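Long-range contact in aminotransferase AspB (Helicobacter pylori 26695, PDB 3EZS), which probably catalyses pyridoxal 5'-phosphate-dependent amino-group transfer, as a member of the class I and II aminotransferase family: residues Asn217-Leu229 / Arg239-Glu251. Numbering follows the deposited sequence.
Sequences NEAFKNVLVIHSL and RSGFIAGDSRLLE. With PO4 (phosphate ion), chain C.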
ATOM      1  N   ASN A 217      26.044  12.315  15.452  1.00 42.14           N
ATOM      2  CA  ASN A 217      25.531  11.410  14.425  1.00 42.00           C
ATOM      3  C   ASN A 217      24.625  12.162  13.444  1.00 42.19           C
ATOM      4  O   ASN A 217      23.482  11.785  13.180  1.00 42.71           O
ATOM      5  CB  ASN A 217      24.785  10.239  15.089  1.00 41.16           C
ATOM      6  CG  ASN A 217      24.347   9.197  14.097  1.00 42.52           C
ATOM      7  OD1 ASN A 217      25.032   8.939  13.106  1.00 40.82           O
ATOM      8  ND2 ASN A 217      23.193   8.592  14.350  1.00 40.15           N
ATOM      9  N   GLU A 218      25.207  13.203  12.868  1.00 42.51           N
ATOM     10  CA  GLU A 218      24.558  14.118  11.946  1.00 43.33           C
ATOM     11  C   GLU A 218      24.133  13.470  10.615  1.00 42.06           C
ATOM     12  O   GLU A 218      23.296  14.018   9.896  1.00 45.27           O
ATOM     13  CB  GLU A 218      25.507  15.304  11.740  1.00 44.24           C
ATOM     14  CG  GLU A 218      24.949  16.466  10.950  1.00 56.73           C
ATOM     15  N   ALA A 219      24.694  12.308  10.294  1.00 41.49           N
ATOM     16  CA  ALA A 219      24.304  11.533   9.095  1.00 42.41           C
ATOM     17  C   ALA A 219      23.127  10.592   9.381  1.00 41.40           C
ATOM     18  O   ALA A 219      22.588   9.961   8.455  1.00 40.91           O
ATOM     19  CB  ALA A 219      25.491  10.730   8.544  1.00 39.95           C
ATOM     20  N   PHE A 220      22.734  10.509  10.656  1.00 40.28           N
ATOM     21  CA  PHE A 220      21.613   9.684  11.105  1.00 39.69           C
ATOM     22  C   PHE A 220      21.831   8.189  10.861  1.00 39.87           C
ATOM     23  O   PHE A 220      20.877   7.460  10.598  1.00 38.77           O
ATOM     24  CB  PHE A 220      20.292  10.140  10.466  1.00 39.72           C
ATOM     25  CG  PHE A 220      20.091  11.626  10.487  1.00 39.04           C
ATOM     26  CD1 PHE A 220      20.017  12.309  11.700  1.00 37.63           C
ATOM     27  CD2 PHE A 220      19.940  12.342   9.295  1.00 37.73           C
ATOM     28  CE1 PHE A 220      19.836  13.701  11.737  1.00 37.86           C
ATOM     29  CE2 PHE A 220      19.739  13.733   9.320  1.00 39.47           C
ATOM     30  CZ  PHE A 220      19.695  14.411  10.560  1.00 34.50           C
ATOM     31  N   LYS A 221      23.090   7.756  10.934  1.00 40.13           N
ATOM     32  CA  LYS A 221      23.460   6.348  10.788  1.00 41.97           C
ATOM     33  C   LYS A 221      22.681   5.478  11.775  1.00 41.82           C
ATOM     34  O   LYS A 221      22.613   5.810  12.973  1.00 42.81           O
ATOM     35  CB  LYS A 221      24.958   6.159  11.044  1.00 41.31           C
ATOM     36  CG  LYS A 221      25.438   4.708  10.966  1.00 46.10           C
ATOM     37  CD  LYS A 221      26.963   4.619  11.062  1.00 48.21           C
ATOM     38  CE  LYS A 221      27.494   3.180  10.911  1.00 54.57           C
ATOM     39  NZ  LYS A 221      27.195   2.296  12.082  1.00 60.82           N
ATOM     40  N   ASN A 222      22.102   4.386  11.253  1.00 39.39           N
ATOM     41  CA  ASN A 222      21.296   3.421  12.003  1.00 40.76           C
ATOM     42  C   ASN A 222      19.964   3.959  12.578  1.00 40.41           C
ATOM     43  O   ASN A 222      19.260   3.224  13.287  1.00 38.62           O
ATOM     44  CB  ASN A 222      22.107   2.797  13.153  1.00 40.30           C
ATOM     45  CG  ASN A 222      23.151   1.809  12.679  1.00 43.13           C
ATOM     46  OD1 ASN A 222      23.540   1.801  11.518  1.00 39.91           O
ATOM     47  ND2 ASN A 222      23.590   0.949  13.589  1.00 33.86           N
ATOM     48  N   VAL A 223      19.605   5.198  12.260  1.00 38.91           N
ATOM     49  CA  VAL A 223      18.444   5.840  12.899  1.00 38.67           C
ATOM     50  C   VAL A 223      17.431   6.402  11.898  1.00 38.84           C
ATOM     51  O   VAL A 223      17.800   7.022  10.882  1.00 35.54           O
ATOM     52  CB  VAL A 223      18.922   6.945  13.868  1.00 39.14           C
ATOM     53  CG1 VAL A 223      17.743   7.671  14.532  1.00 34.79           C
ATOM     54  CG2 VAL A 223      19.873   6.353  14.935  1.00 38.66           C
ATOM     55  N   LEU A 224      16.153   6.185  12.220  1.00 39.59           N
ATOM     56  CA  LEU A 224      15.019   6.586  11.397  1.00 41.29           C
ATOM     57  C   LEU A 224      13.820   6.984  12.272  1.00 39.60           C
ATOM     58  O   LEU A 224      13.656   6.491  13.378  1.00 39.22           O
ATOM     59  CB  LEU A 224      14.601   5.424  10.480  1.00 43.65           C
ATOM     60  CG  LEU A 224      15.652   4.923   9.469  1.00 45.25           C
ATOM     61  CD1 LEU A 224      15.566   3.451   9.307  1.00 54.01           C
ATOM     62  CD2 LEU A 224      15.596   5.649   8.135  1.00 42.61           C
ATOM     63  N   VAL A 225      13.014   7.904  11.764  1.00 39.86           N
ATOM     64  CA  VAL A 225      11.821   8.390  12.446  1.00 36.86           C
ATOM     65  C   VAL A 225      10.694   8.277  11.430  1.00 38.54           C
ATOM     66  O   VAL A 225      10.906   8.477  10.242  1.00 42.72           O
ATOM     67  CB  VAL A 225      11.971   9.860  12.960  1.00 37.42           C
ATOM     68  CG1 VAL A 225      13.069   9.984  14.054  1.00 33.02           C
ATOM     69  CG2 VAL A 225      12.250  10.824  11.810  1.00 35.83           C
ATOM     70  N   ILE A 226       9.505   7.950  11.902  1.00 39.96           N
ATOM     71  CA  ILE A 226       8.333   7.745  11.059  1.00 39.15           C
ATOM     72  C   ILE A 226       7.250   8.755  11.454  1.00 38.19           C
ATOM     73  O   ILE A 226       6.903   8.867  12.618  1.00 39.47           O
ATOM     74  CB  ILE A 226       7.835   6.277  11.190  1.00 38.83           C
ATOM     75  CG1 ILE A 226       8.874   5.333  10.585  1.00 32.96           C
ATOM     76  CG2 ILE A 226       6.451   6.088  10.509  1.00 38.37           C
ATOM     77  CD1 ILE A 226       8.524   3.840  10.657  1.00 39.54           C
ATOM     78  N   HIS A 227       6.737   9.497  10.479  1.00 39.61           N
ATOM     79  CA  HIS A 227       5.726  10.531  10.723  1.00 40.43           C
ATOM     80  C   HIS A 227       4.476  10.279   9.905  1.00 39.73           C
ATOM     81  O   HIS A 227       4.509   9.530   8.926  1.00 40.15           O
ATOM     82  CB  HIS A 227       6.307  11.924  10.436  1.00 39.71           C
ATOM     83  CG  HIS A 227       7.305  12.384  11.460  1.00 42.23           C
ATOM     84  ND1 HIS A 227       7.015  13.351  12.401  1.00 40.17           N
ATOM     85  CD2 HIS A 227       8.583  11.992  11.706  1.00 48.38           C
ATOM     86  CE1 HIS A 227       8.075  13.554  13.167  1.00 43.60           C
ATOM     87  NE2 HIS A 227       9.042  12.743  12.770  1.00 35.79           N
ATOM     88  N   SER A 228       3.373  10.883  10.346  1.00 39.49           N
ATOM     89  CA  SER A 228       2.076  10.781   9.684  1.00 40.73           C
ATOM     90  C   SER A 228       1.333  12.098   9.795  1.00 41.34           C
ATOM     91  O   SER A 228       1.491  12.800  10.765  1.00 42.22           O
ATOM     92  CB  SER A 228       1.222   9.717  10.351  1.00 41.25           C
ATOM     93  OG  SER A 228      -0.092   9.707   9.807  1.00 43.66           O
ATOM     94  N   LEU A 229       0.479  12.381   8.820  1.00 41.97           N
ATOM     95  CA  LEU A 229      -0.337  13.595   8.794  1.00 44.03           C
ATOM     96  C   LEU A 229      -1.735  13.408   9.428  1.00 42.43           C
ATOM     97  O   LEU A 229      -2.449  14.374   9.694  1.00 41.98           O
ATOM     98  CB  LEU A 229      -0.551  13.952   7.329  1.00 44.67           C
ATOM     99  CG  LEU A 229      -0.977  15.357   6.945  1.00 49.42           C
ATOM    100  CD1 LEU A 229       0.035  16.378   7.472  1.00 53.53           C
ATOM    101  CD2 LEU A 229      -1.097  15.425   5.421  1.00 46.24           C
ATOM    102  N   ARG A 239      -3.816   9.523   3.674  1.00 40.18           N
ATOM    103  CA  ARG A 239      -2.813   8.463   3.746  1.00 39.14           C
ATOM    104  C   ARG A 239      -1.448   9.041   3.393  1.00 37.93           C
ATOM    105  O   ARG A 239      -0.818   8.629   2.425  1.00 40.23           O
ATOM    106  CB  ARG A 239      -3.146   7.281   2.809  1.00 37.19           C
ATOM    107  CG  ARG A 239      -4.567   6.759   2.841  1.00 39.80           C
ATOM    108  CD  ARG A 239      -5.081   6.311   4.221  1.00 40.25           C
ATOM    109  NE  ARG A 239      -4.132   5.483   4.960  1.00 41.63           N
ATOM    110  CZ  ARG A 239      -3.539   5.770   6.119  1.00 42.63           C
ATOM    111  NH1 ARG A 239      -3.769   6.890   6.792  1.00 48.21           N
ATOM    112  NH2 ARG A 239      -2.695   4.885   6.625  1.00 44.82           N
ATOM    113  N   SER A 240      -1.012  10.019   4.175  1.00 39.34           N
ATOM    114  CA  SER A 240       0.271  10.665   3.966  1.00 40.10           C
ATOM    115  C   SER A 240       1.150  10.614   5.214  1.00 39.74           C
ATOM    116  O   SER A 240       0.740  10.982   6.311  1.00 39.82           O
ATOM    117  CB  SER A 240       0.111  12.126   3.527  1.00 40.66           C
ATOM    118  OG  SER A 240       1.391  12.679   3.256  1.00 37.09           O
ATOM    119  N   GLY A 241       2.375  10.171   5.003  1.00 38.63           N
ATOM    120  CA  GLY A 241       3.374  10.075   6.047  1.00 38.13           C
ATOM    121  C   GLY A 241       4.730  10.092   5.382  1.00 37.34           C
ATOM    122  O   GLY A 241       4.836  10.304   4.164  1.00 37.51           O
ATOM    123  N   PHE A 242       5.759   9.919   6.200  1.00 38.21           N
ATOM    124  CA  PHE A 242       7.119   9.835   5.721  1.00 37.80           C
ATOM    125  C   PHE A 242       8.007   9.108   6.718  1.00 38.11           C
ATOM    126  O   PHE A 242       7.616   8.838   7.865  1.00 37.96           O
ATOM    127  CB  PHE A 242       7.697  11.218   5.331  1.00 38.73           C
ATOM    128  CG  PHE A 242       7.865  12.209   6.475  1.00 39.70           C
ATOM    129  CD1 PHE A 242       9.009  12.196   7.272  1.00 37.64           C
ATOM    130  CD2 PHE A 242       6.925  13.209   6.686  1.00 41.50           C
ATOM    131  CE1 PHE A 242       9.177  13.124   8.307  1.00 39.24           C
ATOM    132  CE2 PHE A 242       7.089  14.138   7.707  1.00 41.18           C
ATOM    133  CZ  PHE A 242       8.223  14.095   8.514  1.00 37.72           C
ATOM    134  N   ILE A 243       9.180   8.752   6.228  1.00 38.11           N
ATOM    135  CA  ILE A 243      10.241   8.145   7.014  1.00 37.28           C
ATOM    136  C   ILE A 243      11.502   8.942   6.669  1.00 39.02           C
ATOM    137  O   ILE A 243      11.798   9.166   5.491  1.00 39.09           O
ATOM    138  CB  ILE A 243      10.407   6.640   6.760  1.00 37.16           C
ATOM    139  CG1 ILE A 243      11.521   6.082   7.650  1.00 35.53           C
ATOM    140  CG2 ILE A 243      10.671   6.344   5.287  1.00 34.96           C
ATOM    141  CD1 ILE A 243      11.525   4.587   7.723  1.00 38.34           C
ATOM    142  N   ALA A 244      12.210   9.392   7.708  1.00 38.44           N
ATOM    143  CA  ALA A 244      13.400  10.207   7.563  1.00 38.43           C
ATOM    144  C   ALA A 244      14.548   9.682   8.428  1.00 39.60           C
ATOM    145  O   ALA A 244      14.324   9.129   9.517  1.00 39.35           O
ATOM    146  CB  ALA A 244      13.072  11.661   7.928  1.00 36.93           C
ATOM    147  N   GLY A 245      15.775   9.838   7.934  1.00 41.15           N
ATOM    148  CA  GLY A 245      16.957   9.389   8.671  1.00 42.28           C
ATOM    149  C   GLY A 245      18.076   8.896   7.774  1.00 40.47           C
ATOM    150  O   GLY A 245      18.355   9.512   6.748  1.00 40.42           O
ATOM    151  N   ASP A 246      18.684   7.782   8.180  1.00 40.50           N
ATOM    152  CA  ASP A 246      19.833   7.123   7.500  1.00 42.22           C
ATOM    153  C   ASP A 246      19.646   7.030   5.988  1.00 43.43           C
ATOM    154  O   ASP A 246      18.864   6.207   5.508  1.00 43.38           O
ATOM    155  CB  ASP A 246      20.031   5.717   8.078  1.00 42.40           C
ATOM    156  CG  ASP A 246      21.371   5.093   7.711  1.00 41.70           C
ATOM    157  OD1 ASP A 246      21.893   5.303   6.596  1.00 35.01           O
ATOM    158  OD2 ASP A 246      21.874   4.328   8.562  1.00 36.83           O
ATOM    159  N   SER A 247      20.396   7.853   5.251  1.00 42.68           N
ATOM    160  CA  SER A 247      20.255   7.932   3.812  1.00 42.46           C
ATOM    161  C   SER A 247      20.731   6.701   3.089  1.00 43.61           C
ATOM    162  O   SER A 247      20.345   6.506   1.954  1.00 42.30           O
ATOM    163  CB  SER A 247      20.984   9.160   3.264  1.00 43.98           C
ATOM    164  OG  SER A 247      22.380   9.128   3.559  1.00 38.12           O
ATOM    165  N   ARG A 248      21.586   5.893   3.720  1.00 45.34           N
ATOM    166  CA  ARG A 248      22.092   4.666   3.092  1.00 47.62           C
ATOM    167  C   ARG A 248      20.986   3.613   3.078  1.00 44.84           C
ATOM    168  O   ARG A 248      20.766   2.949   2.068  1.00 43.61           O
ATOM    169  CB  ARG A 248      23.336   4.125   3.817  1.00 47.57           C
ATOM    170  CG  ARG A 248      23.991   2.920   3.115  1.00 54.00           C
ATOM    171  CD  ARG A 248      25.079   2.247   3.964  1.00 53.80           C
ATOM    172  NE  ARG A 248      24.527   1.673   5.198  1.00 62.03           N
ATOM    173  CZ  ARG A 248      23.882   0.505   5.287  1.00 62.92           C
ATOM    174  NH1 ARG A 248      23.692  -0.269   4.222  1.00 66.07           N
ATOM    175  NH2 ARG A 248      23.414   0.101   6.470  1.00 60.01           N
ATOM    176  N   LEU A 249      20.318   3.455   4.216  1.00 43.30           N
ATOM    177  CA  LEU A 249      19.175   2.556   4.326  1.00 42.67           C
ATOM    178  C   LEU A 249      17.990   3.051   3.490  1.00 41.82           C
ATOM    179  O   LEU A 249      17.333   2.254   2.833  1.00 45.02           O
ATOM    180  CB  LEU A 249      18.747   2.390   5.788  1.00 40.74           C
ATOM    181  CG  LEU A 249      19.723   1.702   6.744  1.00 40.24           C
ATOM    182  CD1 LEU A 249      19.247   1.733   8.188  1.00 35.42           C
ATOM    183  CD2 LEU A 249      19.990   0.256   6.283  1.00 43.71           C
ATOM    184  N   LEU A 250      17.722   4.357   3.501  1.00 41.68           N
ATOM    185  CA  LEU A 250      16.589   4.915   2.718  1.00 42.08           C
ATOM    186  C   LEU A 250      16.750   4.800   1.198  1.00 42.01           C
ATOM    187  O   LEU A 250      15.765   4.679   0.484  1.00 41.73           O
ATOM    188  CB  LEU A 250      16.293   6.384   3.099  1.00 40.74           C
ATOM    189  CG  LEU A 250      15.712   6.635   4.500  1.00 38.71           C
ATOM    190  CD1 LEU A 250      15.549   8.122   4.727  1.00 39.46           C
ATOM    191  CD2 LEU A 250      14.385   5.893   4.721  1.00 38.71           C
ATOM    192  N   GLU A 251      17.985   4.832   0.704  1.00 43.00           N
ATOM    193  CA  GLU A 251      18.222   4.750  -0.732  1.00 44.87           C
ATOM    194  C   GLU A 251      17.913   3.307  -1.217  1.00 44.81           C
ATOM    195  O   GLU A 251      17.405   3.091  -2.329  1.00 43.50           O
ATOM    196  CB  GLU A 251      19.665   5.193  -1.049  1.00 46.53           C
ATOM    197  CG  GLU A 251      19.948   5.533  -2.524  1.00 54.55           C
ATOM    198  CD  GLU A 251      19.142   6.732  -3.047  1.00 65.86           C
ATOM    199  OE1 GLU A 251      18.636   7.559  -2.226  1.00 61.23           O
ATOM    200  OE2 GLU A 251      19.009   6.825  -4.293  1.00 68.06           O
TER
HETATM  201  P   PO4 C 376      -1.508   6.371   9.979  1.00 38.17           P
HETATM  202  O1  PO4 C 376      -0.406   7.310   9.571  1.00 41.02           O
HETATM  203  O2  PO4 C 376      -1.465   5.123   9.164  1.00 37.69           O
HETATM  204  O3  PO4 C 376      -2.824   7.020   9.737  1.00 37.68           O
HETATM  205  O4  PO4 C 376      -1.292   5.986  11.412  1.00 45.59           O
HETATM  206  O   HOH W   1      22.106  10.314   5.925  1.00 25.98           O
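Strands 223-228 and 241-245 run antiparallel, their axes 4.5 Å apart, and Val225 with Ala244 and His227 with Phe242 form the hydrogen-bonded pairs between them. In the mixed seven-stranded sheet of this PLP-dependent aminotransferase fold, 241-245 is the strand that opposes the parallel run beginning at 223-228. On one face, CB of His227 sits over the Phe242 ring, 3.6 Å from its centroid and 18° off the normal, a CH-pi contact. The ring planes are only 10° from parallel, yet a lateral offset leaves little of one above the other. Phe242 CG stands between its backbone N and carbonyl carbon (chi1 65°), which turns the ring toward His227; Trp276 meets the ring as well. On the other face, Ile226 CG1 touches Ile243 CD1 at 4.0 Å, and both side chains pack on Val94 of helix 92-102. Leu224 reaches helix 247-257, which follows strand 241-245, its CD2 lying 3.6 Å from Leu250 CD2. Asp246, the N-cap of that helix, divides its carboxylate: OD1 accepts from Arg248 N, and more weakly from Leu249 N, while OD2 takes Asn222 N at 2.7 Å. At the strand-pair end away from Asp246, Ser228 OG and Arg239 bind a phosphate ion, probably from the crystallisation liquor, with Ser91 N, Arg92 N and Ser230 OG; the site is consistent with the cofactor's phosphate pocket. Arg239 NH1 bonds O3, and NH2 meets O2 at 2.8 Å, nearly straight.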